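Local coordinates for protein extracellular invertase (Aspergillus kawachii, PDB 5XH8) that probably hydrolyses sucrose and related beta-fructofuranosides and, with high transfructosylation activity, transfers fructosyl units to build fructooligosaccharides such as 1-kestose, at residues S517-V529 and V553-V565. Residues are numbered along the deposited sequence; the frame is centred on the assembly and turned at random.
Sequences SSAEAGKLRLFDV and VYANGRFALSTWV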
ATOM      1  N   SER A 517      32.156 -23.220 -18.117  1.00 32.19           N
ATOM      2  CA  SER A 517      33.308 -24.078 -17.782  1.00 31.47           C
ATOM      3  C   SER A 517      34.336 -23.399 -16.857  1.00 32.53           C
ATOM      4  O   SER A 517      35.412 -23.949 -16.627  1.00 32.81           O
ATOM      5  CB  SER A 517      33.976 -24.550 -19.067  1.00 34.13           C
ATOM      6  OG  SER A 517      34.472 -23.431 -19.787  1.00 37.65           O
ATOM      7  N   SER A 518      33.980 -22.236 -16.302  1.00 33.63           N
ATOM      8  CA  SER A 518      34.748 -21.538 -15.270  1.00 35.27           C
ATOM      9  C   SER A 518      35.086 -22.419 -14.110  1.00 34.05           C
ATOM     10  O   SER A 518      34.308 -23.304 -13.739  1.00 33.42           O
ATOM     11  CB  SER A 518      33.915 -20.417 -14.631  1.00 37.46           C
ATOM     12  OG  SER A 518      33.503 -19.500 -15.583  1.00 47.55           O
ATOM     13  N   ALA A 519      36.199 -22.087 -13.473  1.00 33.02           N
ATOM     14  CA  ALA A 519      36.640 -22.770 -12.285  1.00 34.02           C
ATOM     15  C   ALA A 519      35.752 -22.302 -11.140  1.00 31.46           C
ATOM     16  O   ALA A 519      35.240 -21.195 -11.176  1.00 33.61           O
ATOM     17  CB  ALA A 519      38.122 -22.465 -12.010  1.00 32.74           C
ATOM     18  N   GLU A 520      35.532 -23.178 -10.166  1.00 30.57           N
ATOM     19  CA  GLU A 520      34.835 -22.835  -8.930  1.00 31.35           C
ATOM     20  C   GLU A 520      35.877 -23.004  -7.846  1.00 32.89           C
ATOM     21  O   GLU A 520      36.749 -23.883  -7.957  1.00 32.72           O
ATOM     22  CB  GLU A 520      33.649 -23.779  -8.674  1.00 29.94           C
ATOM     23  CG  GLU A 520      32.527 -23.712  -9.728  1.00 30.55           C
ATOM     24  CD  GLU A 520      31.328 -22.815  -9.369  1.00 30.37           C
ATOM     25  OE1 GLU A 520      31.435 -21.971  -8.461  1.00 28.45           O
ATOM     26  OE2 GLU A 520      30.276 -22.933 -10.040  1.00 30.98           O
ATOM     27  N   ALA A 521      35.784 -22.186  -6.805  1.00 33.72           N
ATOM     28  CA  ALA A 521      36.748 -22.222  -5.709  1.00 34.63           C
ATOM     29  C   ALA A 521      36.122 -21.773  -4.414  1.00 34.11           C
ATOM     30  O   ALA A 521      35.265 -20.881  -4.417  1.00 34.06           O
ATOM     31  CB  ALA A 521      37.934 -21.311  -6.035  1.00 34.63           C
ATOM     32  N   GLY A 522      36.560 -22.380  -3.311  1.00 33.23           N
ATOM     33  CA  GLY A 522      36.316 -21.853  -1.976  1.00 34.82           C
ATOM     34  C   GLY A 522      37.480 -22.026  -1.002  1.00 37.32           C
ATOM     35  O   GLY A 522      38.212 -23.003  -1.079  1.00 37.25           O
ATOM     36  N   LYS A 523      37.631 -21.067  -0.090  1.00 39.38           N
ATOM     37  CA  LYS A 523      38.676 -21.082   0.949  1.00 39.09           C
ATOM     38  C   LYS A 523      38.381 -22.110   2.025  1.00 38.99           C
ATOM     39  O   LYS A 523      37.242 -22.204   2.515  1.00 32.70           O
ATOM     40  CB  LYS A 523      38.773 -19.732   1.658  1.00 42.16           C
ATOM     41  CG  LYS A 523      39.172 -18.575   0.767  1.00 48.48           C
ATOM     42  CD  LYS A 523      40.665 -18.540   0.511  1.00 50.53           C
ATOM     43  CE  LYS A 523      41.456 -18.227   1.774  1.00 49.62           C
ATOM     44  NZ  LYS A 523      42.787 -17.687   1.387  1.00 50.81           N
ATOM     45  N   LEU A 524      39.415 -22.869   2.396  1.00 35.87           N
ATOM     46  CA  LEU A 524      39.340 -23.793   3.517  1.00 38.44           C
ATOM     47  C   LEU A 524      40.717 -23.839   4.194  1.00 40.67           C
ATOM     48  O   LEU A 524      41.683 -24.229   3.559  1.00 39.05           O
ATOM     49  CB  LEU A 524      38.962 -25.191   3.038  1.00 37.36           C
ATOM     50  CG  LEU A 524      38.973 -26.274   4.124  1.00 38.87           C
ATOM     51  CD1 LEU A 524      37.934 -26.002   5.211  1.00 39.06           C
ATOM     52  CD2 LEU A 524      38.761 -27.634   3.493  1.00 39.83           C
ATOM     53  N   ARG A 525      40.793 -23.414   5.456  1.00 40.80           N
ATOM     54  CA  ARG A 525      42.025 -23.511   6.230  1.00 40.51           C
ATOM     55  C   ARG A 525      42.049 -24.839   6.959  1.00 40.04           C
ATOM     56  O   ARG A 525      41.085 -25.211   7.632  1.00 38.64           O
ATOM     57  CB  ARG A 525      42.161 -22.389   7.250  1.00 39.75           C
ATOM     58  CG  ARG A 525      43.324 -22.601   8.230  1.00 39.46           C
ATOM     59  CD  ARG A 525      43.798 -21.308   8.841  1.00 37.73           C
ATOM     60  NE  ARG A 525      44.348 -20.446   7.811  1.00 36.40           N
ATOM     61  CZ  ARG A 525      44.601 -19.155   7.957  1.00 36.63           C
ATOM     62  NH1 ARG A 525      44.395 -18.531   9.116  1.00 40.28           N
ATOM     63  NH2 ARG A 525      45.082 -18.475   6.929  1.00 36.25           N
ATOM     64  N   LEU A 526      43.166 -25.539   6.801  1.00 41.59           N
ATOM     65  CA  LEU A 526      43.504 -26.734   7.571  1.00 40.79           C
ATOM     66  C   LEU A 526      44.505 -26.231   8.611  1.00 42.55           C
ATOM     67  O   LEU A 526      45.587 -25.749   8.256  1.00 39.09           O
ATOM     68  CB  LEU A 526      44.137 -27.789   6.642  1.00 41.01           C
ATOM     69  CG  LEU A 526      43.194 -28.283   5.524  1.00 40.52           C
ATOM     70  CD1 LEU A 526      43.881 -29.209   4.523  1.00 39.63           C
ATOM     71  CD2 LEU A 526      41.983 -28.979   6.141  1.00 39.24           C
ATOM     72  N   PHE A 527      44.109 -26.278   9.882  1.00 42.52           N
ATOM     73  CA  PHE A 527      44.927 -25.715  10.958  1.00 46.76           C
ATOM     74  C   PHE A 527      46.017 -26.710  11.376  1.00 49.19           C
ATOM     75  O   PHE A 527      45.988 -27.891  10.995  1.00 46.58           O
ATOM     76  CB  PHE A 527      44.075 -25.405  12.185  1.00 45.75           C
ATOM     77  CG  PHE A 527      42.977 -24.415  11.936  1.00 48.38           C
ATOM     78  CD1 PHE A 527      43.223 -23.045  12.009  1.00 47.94           C
ATOM     79  CD2 PHE A 527      41.681 -24.852  11.662  1.00 48.54           C
ATOM     80  CE1 PHE A 527      42.201 -22.133  11.796  1.00 50.41           C
ATOM     81  CE2 PHE A 527      40.656 -23.940  11.443  1.00 48.06           C
ATOM     82  CZ  PHE A 527      40.915 -22.583  11.512  1.00 46.73           C
ATOM     83  N   ASP A 528      46.962 -26.233  12.182  1.00 49.00           N
ATOM     84  CA  ASP A 528      47.914 -27.138  12.844  1.00 47.42           C
ATOM     85  C   ASP A 528      47.223 -27.689  14.073  1.00 45.87           C
ATOM     86  O   ASP A 528      46.628 -26.931  14.836  1.00 49.03           O
ATOM     87  CB  ASP A 528      49.219 -26.404  13.168  1.00 45.07           C
ATOM     88  CG  ASP A 528      49.960 -25.992  11.915  1.00 41.16           C
ATOM     89  OD1 ASP A 528      50.111 -26.830  11.009  1.00 41.68           O
ATOM     90  OD2 ASP A 528      50.386 -24.834  11.817  1.00 43.26           O
ATOM     91  N   VAL A 529      47.281 -29.009  14.232  1.00 47.08           N
ATOM     92  CA  VAL A 529      46.542 -29.738  15.249  1.00 51.92           C
ATOM     93  C   VAL A 529      47.507 -30.637  16.052  1.00 56.21           C
ATOM     94  O   VAL A 529      48.540 -31.053  15.535  1.00 54.04           O
ATOM     95  CB  VAL A 529      45.424 -30.558  14.566  1.00 55.93           C
ATOM     96  CG1 VAL A 529      44.647 -31.401  15.561  1.00 59.25           C
ATOM     97  CG2 VAL A 529      44.463 -29.613  13.844  1.00 57.97           C
ATOM     98  N   VAL A 553      30.549 -30.489  -2.900  1.00 27.61           N
ATOM     99  CA  VAL A 553      31.800 -30.797  -2.238  1.00 26.66           C
ATOM    100  C   VAL A 553      31.721 -30.311  -0.787  1.00 27.98           C
ATOM    101  O   VAL A 553      31.583 -29.116  -0.548  1.00 26.69           O
ATOM    102  CB  VAL A 553      32.965 -30.087  -2.953  1.00 27.50           C
ATOM    103  CG1 VAL A 553      34.297 -30.431  -2.273  1.00 28.88           C
ATOM    104  CG2 VAL A 553      32.981 -30.466  -4.432  1.00 27.66           C
ATOM    105  N   TYR A 554      31.793 -31.249   0.155  1.00 27.74           N
ATOM    106  CA  TYR A 554      31.870 -30.973   1.573  1.00 30.26           C
ATOM    107  C   TYR A 554      33.267 -31.290   2.143  1.00 33.06           C
ATOM    108  O   TYR A 554      33.934 -32.259   1.700  1.00 31.41           O
ATOM    109  CB  TYR A 554      30.842 -31.807   2.323  1.00 29.27           C
ATOM    110  CG  TYR A 554      29.384 -31.534   1.953  1.00 28.99           C
ATOM    111  CD1 TYR A 554      28.788 -32.141   0.847  1.00 29.78           C
ATOM    112  CD2 TYR A 554      28.597 -30.684   2.733  1.00 30.69           C
ATOM    113  CE1 TYR A 554      27.455 -31.893   0.512  1.00 28.68           C
ATOM    114  CE2 TYR A 554      27.254 -30.440   2.425  1.00 29.92           C
ATOM    115  CZ  TYR A 554      26.687 -31.031   1.311  1.00 28.94           C
ATOM    116  OH  TYR A 554      25.360 -30.776   1.033  1.00 25.54           O
ATOM    117  N   ALA A 555      33.678 -30.507   3.152  1.00 31.46           N
ATOM    118  CA  ALA A 555      34.939 -30.769   3.886  1.00 31.82           C
ATOM    119  C   ALA A 555      34.827 -30.441   5.369  1.00 33.72           C
ATOM    120  O   ALA A 555      34.360 -29.344   5.753  1.00 33.82           O
ATOM    121  CB  ALA A 555      36.106 -30.024   3.262  1.00 32.23           C
ATOM    122  N   ASN A 556      35.181 -31.428   6.197  1.00 33.62           N
ATOM    123  CA  ASN A 556      35.500 -31.215   7.607  1.00 34.48           C
ATOM    124  C   ASN A 556      34.312 -30.691   8.407  1.00 35.73           C
ATOM    125  O   ASN A 556      34.492 -30.014   9.424  1.00 34.54           O
ATOM    126  CB  ASN A 556      36.720 -30.281   7.724  1.00 36.47           C
ATOM    127  CG  ASN A 556      38.011 -30.949   7.250  1.00 41.63           C
ATOM    128  OD1 ASN A 556      38.919 -31.182   8.048  1.00 49.07           O
ATOM    129  ND2 ASN A 556      38.110 -31.237   5.962  1.00 39.36           N
ATOM    130  N   GLY A 557      33.095 -31.008   7.936  1.00 34.77           N
ATOM    131  CA  GLY A 557      31.845 -30.548   8.544  1.00 32.63           C
ATOM    132  C   GLY A 557      31.664 -29.048   8.644  1.00 31.58           C
ATOM    133  O   GLY A 557      30.840 -28.597   9.444  1.00 30.86           O
ATOM    134  N   ARG A 558      32.428 -28.284   7.857  1.00 30.56           N
ATOM    135  CA  ARG A 558      32.399 -26.818   7.903  1.00 33.53           C
ATOM    136  C   ARG A 558      32.593 -26.126   6.553  1.00 33.10           C
ATOM    137  O   ARG A 558      32.794 -24.930   6.507  1.00 34.91           O
ATOM    138  CB  ARG A 558      33.462 -26.305   8.891  1.00 35.87           C
ATOM    139  CG  ARG A 558      34.907 -26.557   8.484  1.00 37.50           C
ATOM    140  CD  ARG A 558      35.836 -26.452   9.698  1.00 40.57           C
ATOM    141  NE  ARG A 558      37.244 -26.289   9.315  1.00 40.68           N
ATOM    142  CZ  ARG A 558      38.262 -27.084   9.673  1.00 43.09           C
ATOM    143  NH1 ARG A 558      38.079 -28.162  10.444  1.00 45.25           N
ATOM    144  NH2 ARG A 558      39.490 -26.790   9.249  1.00 41.02           N
ATOM    145  N   PHE A 559      32.522 -26.866   5.457  1.00 32.81           N
ATOM    146  CA  PHE A 559      32.811 -26.319   4.146  1.00 31.96           C
ATOM    147  C   PHE A 559      31.864 -26.942   3.152  1.00 30.10           C
ATOM    148  O   PHE A 559      31.637 -28.146   3.203  1.00 30.91           O
ATOM    149  CB  PHE A 559      34.231 -26.641   3.734  1.00 31.22           C
ATOM    150  CG  PHE A 559      34.579 -26.188   2.359  1.00 28.38           C
ATOM    151  CD1 PHE A 559      34.367 -27.020   1.260  1.00 29.21           C
ATOM    152  CD2 PHE A 559      35.116 -24.941   2.151  1.00 28.81           C
ATOM    153  CE1 PHE A 559      34.690 -26.599  -0.019  1.00 28.32           C
ATOM    154  CE2 PHE A 559      35.447 -24.515   0.881  1.00 29.59           C
ATOM    155  CZ  PHE A 559      35.248 -25.353  -0.206  1.00 29.40           C
ATOM    156  N   ALA A 560      31.320 -26.111   2.261  1.00 29.65           N
ATOM    157  CA  ALA A 560      30.526 -26.594   1.122  1.00 28.87           C
ATOM    158  C   ALA A 560      30.756 -25.753  -0.113  1.00 26.98           C
ATOM    159  O   ALA A 560      30.759 -24.528  -0.035  1.00 25.22           O
ATOM    160  CB  ALA A 560      29.037 -26.634   1.462  1.00 28.59           C
ATOM    161  N   LEU A 561      30.926 -26.432  -1.250  1.00 28.44           N
ATOM    162  CA  LEU A 561      31.111 -25.804  -2.555  1.00 28.98           C
ATOM    163  C   LEU A 561      30.355 -26.640  -3.599  1.00 28.62           C
ATOM    164  O   LEU A 561      30.643 -27.840  -3.761  1.00 27.97           O
ATOM    165  CB  LEU A 561      32.583 -25.759  -2.921  1.00 30.72           C
ATOM    166  CG  LEU A 561      32.983 -25.336  -4.347  1.00 34.14           C
ATOM    167  CD1 LEU A 561      32.475 -23.971  -4.710  1.00 35.52           C
ATOM    168  CD2 LEU A 561      34.495 -25.329  -4.476  1.00 37.18           C
ATOM    169  N   SER A 562      29.405 -26.020  -4.299  1.00 26.39           N
ATOM    170  CA  SER A 562      28.534 -26.754  -5.220  1.00 26.90           C
ATOM    171  C   SER A 562      28.469 -26.103  -6.585  1.00 25.57           C
ATOM    172  O   SER A 562      28.533 -24.883  -6.708  1.00 25.78           O
ATOM    173  CB  SER A 562      27.135 -26.918  -4.625  1.00 27.69           C
ATOM    174  OG  SER A 562      27.219 -27.292  -3.268  1.00 28.27           O
ATOM    175  N   THR A 563      28.320 -26.929  -7.612  1.00 25.28           N
ATOM    176  CA  THR A 563      28.380 -26.446  -8.980  1.00 25.25           C
ATOM    177  C   THR A 563      27.735 -27.429  -9.939  1.00 24.13           C
ATOM    178  O   THR A 563      27.250 -28.485  -9.514  1.00 23.78           O
ATOM    179  CB  THR A 563      29.839 -26.143  -9.394  1.00 27.15           C
ATOM    180  OG1 THR A 563      29.864 -25.510 -10.682  1.00 26.42           O
ATOM    181  CG2 THR A 563      30.679 -27.447  -9.428  1.00 27.74           C
ATOM    182  N   TRP A 564      27.715 -27.054 -11.223  1.00 24.83           N
ATOM    183  CA  TRP A 564      27.195 -27.882 -12.310  1.00 23.97           C
ATOM    184  C   TRP A 564      28.340 -28.612 -13.028  1.00 24.97           C
ATOM    185  O   TRP A 564      29.316 -27.976 -13.448  1.00 23.23           O
ATOM    186  CB  TRP A 564      26.426 -27.021 -13.321  1.00 25.61           C
ATOM    187  CG  TRP A 564      25.203 -26.394 -12.744  1.00 24.71           C
ATOM    188  CD1 TRP A 564      25.050 -25.097 -12.379  1.00 26.24           C
ATOM    189  CD2 TRP A 564      23.968 -27.052 -12.445  1.00 24.78           C
ATOM    190  NE1 TRP A 564      23.786 -24.901 -11.853  1.00 26.49           N
ATOM    191  CE2 TRP A 564      23.099 -26.084 -11.896  1.00 25.58           C
ATOM    192  CE3 TRP A 564      23.498 -28.357 -12.621  1.00 24.63           C
ATOM    193  CZ2 TRP A 564      21.793 -26.389 -11.482  1.00 24.48           C
ATOM    194  CZ3 TRP A 564      22.188 -28.669 -12.198  1.00 25.58           C
ATOM    195  CH2 TRP A 564      21.354 -27.675 -11.636  1.00 24.67           C
ATOM    196  N   VAL A 565      28.213 -29.931 -13.153  1.00 25.74           N
ATOM    197  CA  VAL A 565      29.186 -30.744 -13.886  1.00 27.33           C
ATOM    198  C   VAL A 565      28.475 -31.474 -15.023  1.00 27.52           C
ATOM    199  O   VAL A 565      28.034 -32.598 -14.884  1.00 29.46           O
ATOM    200  CB  VAL A 565      30.007 -31.679 -12.964  1.00 27.64           C
ATOM    201  CG1 VAL A 565      31.028 -30.860 -12.204  1.00 26.97           C
ATOM    202  CG2 VAL A 565      29.144 -32.480 -11.998  1.00 28.93           C
TER
HETATM  203  O   HOH W   1      28.031 -22.801  -8.482  1.00 23.13           O
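Phe559 and Leu561 reach from strand 559-564 toward the backbone of strand 520-523, where Gly522 lets them come close. With CG anti to the backbone N (chi1 176°), the Phe559 ring turns its edge to the main chain, CE2 lying 3.4 Å from Lys523 O. Next to it Leu561 CD2 rests 3.8 Å from Gly522 N. Leu524 answers from the other strand's side: its CB packs obliquely against the Phe559 ring, and its CD2 comes to 3.6 Å from Ala555 CB. This is the tight, apolar middle, extended by Ile498 beside Phe559.

Both ends are polar. At one, Thr563 OG1 donates to Glu520 OE2 (2.7 Å), arriving on the anti side and 32° out of the carboxylate plane. A water donates to the same OE2 and to Ser562 O, while OE1 takes the backbone N-H of Phe316, a residue of the sodium site. At the other end Arg558 stretches from the turn, and its NH2 gives Arg525 O a bent bond of 2.8 Å, in the guanidinium plane; NH1 pairs with Glu538. The Phe527 ring lies obliquely to this group, the two planes 40° apart. The looser, solvent-facing side is the outer surface of strand 520-523, where Ala521 and Lys523 turn away.

Ala555 stands opposite two residues of the partner strand, Arg558 and Phe559: a classic beta bulge at the turn end of the hairpin of strands 550-555 and 559-564. The axes of strands 520-523 and 559-564 run antiparallel, 7.6 Å apart, yet belong to different sheets: face-to-face packing characteristic of the C-terminal beta-sandwich of GH32 enzymes.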